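Local coordinates for 2-keto acid:ferredoxin oxidoreductase subunit alpha (Pyrococcus furiosus, PDB 1YD7), which probably catalyses, as part of a heterotetramer, the ferredoxin-dependent oxidation of 2-oxoglutarate with coenzyme A to succinyl-CoA and carbon dioxide, at residues A[164-167]-A[168-171]. Sequence-based numbering, arbitrary orientation.
Sequences FDFT and IRAF
The ring of Phe-171 meets Thr-167 at its edge, where the methyl CG2 sits in the ring plane, 4.0 Å from CE1. One turn apart on the same side of helix 160-177, these two side chains run side by side. That helix is the crossover of a beta-alpha-beta unit, joining strand 153-155 to its parallel neighbour 180-185 in the domain assigned to the thiamine diphosphate-binding family. The guanidinium of Arg-169 has Asp-165 O over one face and Phe-166 CE1 near its plane at an edge, 3.3 Å from NH1. Ring and guanidinium are turned 57° from each other, so this is an inclined contact and not a flat stack. Arg-169 gets there by sending CG away from its own backbone N and then bending at chi2 and chi3, which brings its end alongside Phe-166. The Asp-165 carboxylate does not pair with it: OD2 is hydrogen-bonded to Gln-161 NE2 and lies 6.0 Å from Arg-169 NH1. The ring of Phe-164 takes Asp-165 OD1 at its edge, in plane, while the CD1 methyl of Ile-168 approaches obliquely, 3.3 Å from CE2. Phe-164 and Thr-167 also pack on Ala-32 of helix 25-36, and Phe-166 and Thr-167 on Leu-183 of strand 180-185. An alanine at Phe-171 would probably take the aromatic neighbour from the Thr-167 methyl and open a gap beside Ala-33 and Cys-38. Four backbone bonds bind the two turns together. Ile-168 N gives the straightest, 166° at the hydrogen, to Phe-164 O in the carbonyl plane; Ala-170 N donates to Phe-166 O at 2.8 Å from above that carbonyl's plane, bent to 139°.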
ATOM      1  N   PHE A 164      -5.796   8.003   1.278  1.00 29.13           N
ATOM      2  CA  PHE A 164      -6.552   7.057   2.039  1.00 28.58           C
ATOM      3  C   PHE A 164      -7.493   6.204   1.170  1.00 33.03           C
ATOM      4  O   PHE A 164      -7.331   4.977   1.132  1.00 30.16           O
ATOM      5  CB  PHE A 164      -7.344   7.712   3.141  1.00 27.52           C
ATOM      6  CG  PHE A 164      -7.960   6.724   4.086  1.00 26.91           C
ATOM      7  CD1 PHE A 164      -7.201   6.155   5.093  1.00 29.14           C
ATOM      8  CD2 PHE A 164      -9.282   6.318   3.939  1.00 31.32           C
ATOM      9  CE1 PHE A 164      -7.751   5.217   5.956  1.00 27.01           C
ATOM     10  CE2 PHE A 164      -9.838   5.349   4.783  1.00 29.27           C
ATOM     11  CZ  PHE A 164      -9.062   4.817   5.793  1.00 31.03           C
ATOM     12  N   ASP A 165      -8.452   6.860   0.502  1.00 30.81           N
ATOM     13  CA  ASP A 165      -9.537   6.201  -0.208  1.00 30.15           C
ATOM     14  C   ASP A 165      -9.036   5.371  -1.401  1.00 29.10           C
ATOM     15  O   ASP A 165      -9.570   4.323  -1.671  1.00 27.44           O
ATOM     16  CB  ASP A 165     -10.564   7.216  -0.749  1.00 32.46           C
ATOM     17  CG  ASP A 165     -11.341   7.947   0.344  1.00 35.95           C
ATOM     18  OD1 ASP A 165     -11.634   7.380   1.416  1.00 36.38           O
ATOM     19  OD2 ASP A 165     -11.698   9.118   0.098  1.00 38.60           O
ATOM     20  N   PHE A 166      -8.060   5.889  -2.135  1.00 25.69           N
ATOM     21  CA  PHE A 166      -7.509   5.203  -3.254  1.00 25.10           C
ATOM     22  C   PHE A 166      -6.695   3.975  -2.813  1.00 29.86           C
ATOM     23  O   PHE A 166      -6.566   3.010  -3.589  1.00 26.79           O
ATOM     24  CB  PHE A 166      -6.627   6.115  -4.111  1.00 28.62           C
ATOM     25  CG  PHE A 166      -7.377   7.181  -4.910  1.00 30.30           C
ATOM     26  CD1 PHE A 166      -8.655   7.597  -4.585  1.00 30.98           C
ATOM     27  CD2 PHE A 166      -6.748   7.804  -5.963  1.00 30.62           C
ATOM     28  CE1 PHE A 166      -9.284   8.603  -5.319  1.00 32.04           C
ATOM     29  CE2 PHE A 166      -7.380   8.801  -6.692  1.00 33.04           C
ATOM     30  CZ  PHE A 166      -8.651   9.193  -6.362  1.00 29.07           C
ATOM     31  N   THR A 167      -6.112   4.016  -1.606  1.00 28.46           N
ATOM     32  CA  THR A 167      -5.366   2.865  -1.097  1.00 28.61           C
ATOM     33  C   THR A 167      -6.352   1.698  -0.810  1.00 29.47           C
ATOM     34  O   THR A 167      -6.109   0.569  -1.230  1.00 25.02           O
ATOM     35  CB  THR A 167      -4.466   3.228   0.118  1.00 25.44           C
ATOM     36  OG1 THR A 167      -3.394   4.067  -0.340  1.00 25.15           O
ATOM     37  CG2 THR A 167      -3.854   1.976   0.749  1.00 26.39           C
ATOM     38  N   ILE A 168      -7.465   1.995  -0.143  1.00 25.26           N
ATOM     39  CA  ILE A 168      -8.503   1.008   0.072  1.00 30.56           C
ATOM     40  C   ILE A 168      -9.068   0.478  -1.249  1.00 32.79           C
ATOM     41  O   ILE A 168      -9.263  -0.743  -1.408  1.00 31.97           O
ATOM     42  CB  ILE A 168      -9.614   1.552   0.977  1.00 33.45           C
ATOM     43  CG1 ILE A 168      -9.105   1.622   2.416  1.00 35.21           C
ATOM     44  CG2 ILE A 168     -10.860   0.663   0.911  1.00 32.82           C
ATOM     45  CD1 ILE A 168      -9.962   2.433   3.286  1.00 39.84           C
ATOM     46  N   ARG A 169      -9.319   1.383  -2.194  1.00 30.41           N
ATOM     47  CA  ARG A 169      -9.820   0.989  -3.481  1.00 31.36           C
ATOM     48  C   ARG A 169      -8.809   0.106  -4.212  1.00 28.77           C
ATOM     49  O   ARG A 169      -9.215  -0.828  -4.896  1.00 28.18           O
ATOM     50  CB  ARG A 169     -10.242   2.209  -4.305  1.00 35.16           C
ATOM     51  CG  ARG A 169     -10.763   1.887  -5.707  1.00 39.27           C
ATOM     52  CD  ARG A 169     -11.875   2.852  -6.178  1.00 44.31           C
ATOM     53  NE  ARG A 169     -11.535   4.273  -6.047  1.00 48.24           N
ATOM     54  CZ  ARG A 169     -12.142   5.149  -5.230  1.00 50.75           C
ATOM     55  NH1 ARG A 169     -11.729   6.405  -5.226  1.00 49.26           N
ATOM     56  NH2 ARG A 169     -13.137   4.802  -4.403  1.00 51.24           N
ATOM     57  N   ALA A 170      -7.504   0.370  -4.056  1.00 26.96           N
ATOM     58  CA  ALA A 170      -6.491  -0.410  -4.745  1.00 24.62           C
ATOM     59  C   ALA A 170      -6.456  -1.864  -4.250  1.00 25.63           C
ATOM     60  O   ALA A 170      -6.276  -2.757  -5.046  1.00 25.44           O
ATOM     61  CB  ALA A 170      -5.130   0.211  -4.606  1.00 25.89           C
ATOM     62  N   PHE A 171      -6.599  -2.078  -2.942  1.00 25.27           N
ATOM     63  CA  PHE A 171      -6.675  -3.428  -2.406  1.00 31.02           C
ATOM     64  C   PHE A 171      -7.955  -4.098  -2.919  1.00 29.87           C
ATOM     65  O   PHE A 171      -7.895  -5.234  -3.410  1.00 29.13           O
ATOM     66  CB  PHE A 171      -6.592  -3.460  -0.872  1.00 28.82           C
ATOM     67  CG  PHE A 171      -5.200  -3.332  -0.354  1.00 29.17           C
ATOM     68  CD1 PHE A 171      -4.713  -2.103   0.100  1.00 28.88           C
ATOM     69  CD2 PHE A 171      -4.361  -4.420  -0.351  1.00 29.85           C
ATOM     70  CE1 PHE A 171      -3.413  -1.965   0.518  1.00 29.96           C
ATOM     71  CE2 PHE A 171      -3.060  -4.301   0.098  1.00 32.95           C
ATOM     72  CZ  PHE A 171      -2.578  -3.059   0.541  1.00 30.71           C
TER